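Local structure of serine protease inhibitor 4, isoform B (Drosophila melanogaster, 4P0F) at residues W139-V152 against S161-G173. The protein is a serpin that probably inhibits serine and cysteine endopeptidases, here in its cleaved form. Sequence-based numbering, arbitrary orientation.
Sequences WVEQRTNHLIKDLV and SRLVLVNAIHFKG
Val-166 packs against Val-140 and Trp-139. Its CG1 methyl lies 3.8 Å from Val-140 CG2 and, at the edge of the indole of Trp-139, 3.8 Å from CZ3. Leu-151 CD2 joins them more loosely, so one methyl serves both the helix and the loop that follows it. Two residues along the strand, Ala-168 CB sits 3.8 Å from Arg-143 CB and is also touched by Thr-144 CG2. Thr-144 turns that methyl to the strand while its OG1 (chi1 60°) folds back to Val-140 O at 2.9 Å and accepts from Ile-148 N. These bonds make OG1 a bridge between the helix at Val-140 and Ile-148, just beyond the type I' turn from Thr-144 to Leu-147. Packing is looser at Val-152 CG2 and Val-164 CG1, 4.5 Å apart.

The solvent side lies at the turn. The ring of His-170 rests against it, with NE2 3.6 Å from Asn-145 CB and Leu-147 CD1 at the ring edge. His-170 CB lies 3.5 Å from Arg-143 O. His-170 NE2 and Asn-145 ND2 both hydrogen-bond to Glu-330 OE2 on the adjacent strand 328-341. Helix 129-143 and its loop thus pack on the large central sheet of the serpin fold. The contact is apolar at Val-166 and Ala-168 and involves backbone oxygens at His-170; the Glu-330 carboxylate, outside both segments, gives a polar link between them.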
loop_
_atom_site.group_PDB
_atom_site.type_symbol
_atom_site.label_atom_id
_atom_site.label_comp_id
_atom_site.label_asym_id
_atom_site.label_seq_id
_atom_site.Cartn_x
_atom_site.Cartn_y
_atom_site.Cartn_z
ATOM N N TRP A 139 9.852 1.381 15.826
ATOM C CA TRP A 139 10.558 0.792 14.703
ATOM C C TRP A 139 9.897 1.272 13.404
ATOM O O TRP A 139 10.579 1.708 12.478
ATOM C CB TRP A 139 10.561 -0.744 14.790
ATOM C CG TRP A 139 11.268 -1.393 13.634
ATOM C CD1 TRP A 139 12.608 -1.616 13.515
ATOM C CD2 TRP A 139 10.670 -1.878 12.418
ATOM N NE1 TRP A 139 12.884 -2.214 12.305
ATOM C CE2 TRP A 139 11.713 -2.382 11.614
ATOM C CE3 TRP A 139 9.359 -1.933 11.935
ATOM C CZ2 TRP A 139 11.483 -2.936 10.355
ATOM C CZ3 TRP A 139 9.133 -2.476 10.677
ATOM C CH2 TRP A 139 10.194 -2.967 9.904
ATOM N N VAL A 140 8.568 1.215 13.354
ATOM C CA VAL A 140 7.836 1.697 12.186
ATOM C C VAL A 140 8.124 3.176 11.896
ATOM O O VAL A 140 8.348 3.538 10.747
ATOM C CB VAL A 140 6.315 1.495 12.335
ATOM C CG1 VAL A 140 5.553 2.183 11.194
ATOM C CG2 VAL A 140 5.982 -0.008 12.355
ATOM N N GLU A 141 8.121 4.028 12.915
ATOM C CA GLU A 141 8.476 5.428 12.700
ATOM C C GLU A 141 9.867 5.565 12.097
ATOM O O GLU A 141 10.086 6.379 11.197
ATOM C CB GLU A 141 8.416 6.225 14.001
ATOM C CG GLU A 141 7.011 6.478 14.507
ATOM C CD GLU A 141 6.906 7.731 15.353
ATOM O OE1 GLU A 141 7.614 8.718 15.057
ATOM O OE2 GLU A 141 6.103 7.733 16.309
ATOM N N GLN A 142 10.813 4.774 12.592
ATOM C CA GLN A 142 12.187 4.877 12.123
ATOM C C GLN A 142 12.326 4.417 10.669
ATOM O O GLN A 142 13.229 4.870 9.960
ATOM C CB GLN A 142 13.119 4.076 13.041
ATOM C CG GLN A 142 13.276 4.706 14.420
ATOM C CD GLN A 142 13.883 6.109 14.374
ATOM O OE1 GLN A 142 14.662 6.438 13.476
ATOM N NE2 GLN A 142 13.495 6.951 15.331
ATOM N N ARG A 143 11.416 3.560 10.216
ATOM C CA ARG A 143 11.444 3.064 8.839
ATOM C C ARG A 143 10.604 3.916 7.882
ATOM O O ARG A 143 10.581 3.643 6.683
ATOM C CB ARG A 143 10.946 1.614 8.781
ATOM C CG ARG A 143 11.718 0.622 9.644
ATOM C CD ARG A 143 13.104 0.296 9.106
ATOM N NE ARG A 143 14.088 1.330 9.417
ATOM C CZ ARG A 143 14.741 1.428 10.571
ATOM N NH1 ARG A 143 14.518 0.559 11.550
ATOM N NH2 ARG A 143 15.622 2.407 10.746
ATOM N N THR A 144 9.906 4.926 8.403
ATOM C CA THR A 144 8.993 5.727 7.580
ATOM C C THR A 144 9.234 7.231 7.731
ATOM O O THR A 144 8.341 8.028 7.446
ATOM C CB THR A 144 7.499 5.439 7.916
ATOM O OG1 THR A 144 7.228 5.748 9.288
ATOM C CG2 THR A 144 7.129 3.992 7.631
ATOM N N ASN A 145 10.433 7.608 8.176
ATOM C CA ASN A 145 10.793 9.020 8.378
ATOM C C ASN A 145 9.795 9.682 9.321
ATOM O O ASN A 145 9.414 10.837 9.145
ATOM C CB ASN A 145 10.851 9.762 7.035
ATOM C CG ASN A 145 11.596 11.083 7.129
ATOM O OD1 ASN A 145 12.429 11.274 8.017
ATOM N ND2 ASN A 145 11.299 12.005 6.210
ATOM N N HIS A 146 9.375 8.910 10.320
ATOM C CA HIS A 146 8.407 9.328 11.334
ATOM C C HIS A 146 7.028 9.719 10.792
ATOM O O HIS A 146 6.270 10.406 11.475
ATOM C CB HIS A 146 8.986 10.478 12.153
ATOM C CG HIS A 146 10.264 10.125 12.845
ATOM N ND1 HIS A 146 10.295 9.508 14.076
ATOM C CD2 HIS A 146 11.556 10.288 12.474
ATOM C CE1 HIS A 146 11.551 9.312 14.438
ATOM N NE2 HIS A 146 12.336 9.777 13.483
ATOM N N LEU A 147 6.676 9.254 9.595
ATOM C CA LEU A 147 5.387 9.612 9.012
ATOM C C LEU A 147 4.249 8.694 9.444
ATOM O O LEU A 147 3.092 9.105 9.442
ATOM C CB LEU A 147 5.489 9.613 7.489
ATOM C CG LEU A 147 6.438 10.660 6.909
ATOM C CD1 LEU A 147 6.668 10.375 5.426
ATOM C CD2 LEU A 147 5.885 12.058 7.114
ATOM N N ILE A 148 4.575 7.455 9.804
ATOM C CA ILE A 148 3.573 6.505 10.264
ATOM C C ILE A 148 3.782 6.283 11.756
ATOM O O ILE A 148 4.748 5.638 12.163
ATOM C CB ILE A 148 3.655 5.164 9.511
ATOM C CG1 ILE A 148 3.568 5.388 7.990
ATOM C CG2 ILE A 148 2.567 4.206 9.983
ATOM C CD1 ILE A 148 2.297 6.061 7.493
ATOM N N LYS A 149 2.875 6.840 12.555
ATOM C CA LYS A 149 2.973 6.790 14.012
ATOM C C LYS A 149 1.865 5.942 14.602
ATOM O O LYS A 149 0.781 5.834 14.026
ATOM C CB LYS A 149 2.899 8.195 14.602
ATOM C CG LYS A 149 3.894 9.169 14.031
ATOM C CD LYS A 149 3.814 10.491 14.777
ATOM C CE LYS A 149 4.933 11.440 14.398
ATOM N NZ LYS A 149 4.905 12.660 15.251
ATOM N N ASP A 150 2.143 5.357 15.765
ATOM C CA ASP A 150 1.181 4.524 16.477
ATOM C C ASP A 150 0.493 3.500 15.582
ATOM O O ASP A 150 -0.730 3.359 15.638
ATOM C CB ASP A 150 0.113 5.394 17.147
ATOM C CG ASP A 150 -0.699 4.630 18.196
ATOM O OD1 ASP A 150 -0.125 3.764 18.894
ATOM O OD2 ASP A 150 -1.913 4.891 18.317
ATOM N N LEU A 151 1.261 2.768 14.779
ATOM C CA LEU A 151 0.665 1.775 13.879
ATOM C C LEU A 151 -0.186 0.765 14.642
ATOM O O LEU A 151 -1.363 0.586 14.338
ATOM C CB LEU A 151 1.742 1.030 13.084
ATOM C CG LEU A 151 1.199 -0.052 12.134
ATOM C CD1 LEU A 151 0.467 0.578 10.978
ATOM C CD2 LEU A 151 2.293 -0.959 11.638
ATOM N N VAL A 152 0.419 0.102 15.628
ATOM C CA VAL A 152 -0.257 -0.949 16.381
ATOM C C VAL A 152 -0.597 -0.453 17.776
ATOM O O VAL A 152 0.299 -0.282 18.590
ATOM C CB VAL A 152 0.613 -2.213 16.488
ATOM C CG1 VAL A 152 -0.155 -3.328 17.191
ATOM C CG2 VAL A 152 1.062 -2.659 15.104
ATOM N N SER A 161 -1.196 -12.472 22.816
ATOM C CA SER A 161 -0.494 -12.148 21.575
ATOM C C SER A 161 0.745 -13.017 21.455
ATOM O O SER A 161 1.427 -13.255 22.452
ATOM C CB SER A 161 -0.087 -10.668 21.529
ATOM O OG SER A 161 -1.197 -9.804 21.679
ATOM N N ARG A 162 1.048 -13.484 20.247
ATOM C CA ARG A 162 2.198 -14.356 20.054
ATOM C C ARG A 162 3.205 -13.783 19.065
ATOM O O ARG A 162 4.412 -13.934 19.253
ATOM C CB ARG A 162 1.733 -15.741 19.618
ATOM C CG ARG A 162 0.989 -16.477 20.709
ATOM C CD ARG A 162 1.937 -16.979 21.806
ATOM N NE ARG A 162 1.225 -17.562 22.946
ATOM C CZ ARG A 162 0.813 -16.886 24.015
ATOM N NH1 ARG A 162 1.032 -15.578 24.119
ATOM N NH2 ARG A 162 0.176 -17.520 24.984
ATOM N N LEU A 163 2.737 -13.142 18.003
ATOM C CA LEU A 163 3.665 -12.390 17.185
ATOM C C LEU A 163 2.968 -11.312 16.398
ATOM O O LEU A 163 1.763 -11.360 16.197
ATOM C CB LEU A 163 4.435 -13.319 16.251
ATOM C CG LEU A 163 3.602 -14.192 15.326
ATOM C CD1 LEU A 163 3.378 -13.512 13.973
ATOM C CD2 LEU A 163 4.291 -15.518 15.152
ATOM N N VAL A 164 3.751 -10.318 15.992
ATOM C CA VAL A 164 3.280 -9.275 15.094
ATOM C C VAL A 164 4.242 -9.201 13.930
ATOM O O VAL A 164 5.444 -9.039 14.125
ATOM C CB VAL A 164 3.188 -7.904 15.782
ATOM C CG1 VAL A 164 2.745 -6.819 14.785
ATOM C CG2 VAL A 164 2.230 -7.961 16.948
ATOM N N LEU A 165 3.697 -9.345 12.728
ATOM C CA LEU A 165 4.455 -9.219 11.492
ATOM C C LEU A 165 4.257 -7.824 10.952
ATOM O O LEU A 165 3.125 -7.361 10.888
ATOM C CB LEU A 165 3.990 -10.247 10.457
ATOM C CG LEU A 165 4.532 -11.661 10.641
ATOM C CD1 LEU A 165 3.733 -12.651 9.836
ATOM C CD2 LEU A 165 5.990 -11.708 10.215
ATOM N N VAL A 166 5.350 -7.158 10.584
ATOM C CA VAL A 166 5.259 -5.792 10.087
ATOM C C VAL A 166 6.049 -5.600 8.808
ATOM O O VAL A 166 7.177 -6.061 8.676
ATOM C CB VAL A 166 5.745 -4.770 11.133
ATOM C CG1 VAL A 166 5.450 -3.362 10.661
ATOM C CG2 VAL A 166 5.059 -5.024 12.469
ATOM N N ASN A 167 5.415 -4.919 7.857
ATOM C CA ASN A 167 6.097 -4.377 6.700
ATOM C C ASN A 167 5.974 -2.870 6.717
ATOM O O ASN A 167 4.893 -2.353 6.955
ATOM C CB ASN A 167 5.512 -4.899 5.390
ATOM C CG ASN A 167 6.076 -4.165 4.197
ATOM O OD1 ASN A 167 5.534 -3.131 3.756
ATOM N ND2 ASN A 167 7.192 -4.662 3.688
ATOM N N ALA A 168 7.076 -2.176 6.447
ATOM C CA ALA A 168 7.057 -0.721 6.313
ATOM C C ALA A 168 7.672 -0.343 4.978
ATOM O O ALA A 168 8.567 -1.027 4.489
ATOM C CB ALA A 168 7.803 -0.061 7.458
ATOM N N ILE A 169 7.167 0.729 4.379
ATOM C CA ILE A 169 7.684 1.209 3.102
ATOM C C ILE A 169 7.755 2.733 3.122
ATOM O O ILE A 169 6.871 3.403 3.653
ATOM C CB ILE A 169 6.807 0.695 1.923
ATOM C CG1 ILE A 169 7.298 1.238 0.576
ATOM C CG2 ILE A 169 5.338 1.036 2.147
ATOM C CD1 ILE A 169 6.715 0.477 -0.624
ATOM N N HIS A 170 8.847 3.264 2.583
ATOM C CA HIS A 170 9.043 4.708 2.509
ATOM C C HIS A 170 9.556 5.098 1.145
ATOM O O HIS A 170 10.489 4.494 0.625
ATOM C CB HIS A 170 10.017 5.185 3.576
ATOM C CG HIS A 170 10.268 6.662 3.533
ATOM N ND1 HIS A 170 11.397 7.205 2.964
ATOM C CD2 HIS A 170 9.516 7.704 3.960
ATOM C CE1 HIS A 170 11.338 8.526 3.052
ATOM N NE2 HIS A 170 10.211 8.853 3.654
ATOM N N PHE A 171 8.939 6.133 0.589
ATOM C CA PHE A 171 9.304 6.669 -0.715
ATOM C C PHE A 171 9.510 8.167 -0.621
ATOM O O PHE A 171 8.685 8.878 -0.051
ATOM C CB PHE A 171 8.224 6.352 -1.735
ATOM C CG PHE A 171 8.391 7.074 -3.038
ATOM C CD1 PHE A 171 9.377 6.705 -3.930
ATOM C CD2 PHE A 171 7.556 8.125 -3.363
ATOM C CE1 PHE A 171 9.530 7.378 -5.136
ATOM C CE2 PHE A 171 7.699 8.800 -4.571
ATOM C CZ PHE A 171 8.687 8.422 -5.453
ATOM N N LYS A 172 10.615 8.636 -1.182
ATOM C CA LYS A 172 10.827 10.065 -1.369
ATOM C C LYS A 172 11.502 10.274 -2.711
ATOM O O LYS A 172 12.639 9.855 -2.917
ATOM C CB LYS A 172 11.661 10.665 -0.242
ATOM C CG LYS A 172 12.005 12.143 -0.472
ATOM C CD LYS A 172 11.423 13.036 0.603
ATOM C CE LYS A 172 11.943 14.460 0.478
ATOM N NZ LYS A 172 11.475 15.320 1.597
ATOM N N GLY A 173 10.788 10.913 -3.628
ATOM C CA GLY A 173 11.286 11.115 -4.969
ATOM C C GLY A 173 11.196 12.573 -5.362
ATOM O O GLY A 173 10.333 13.298 -4.873
#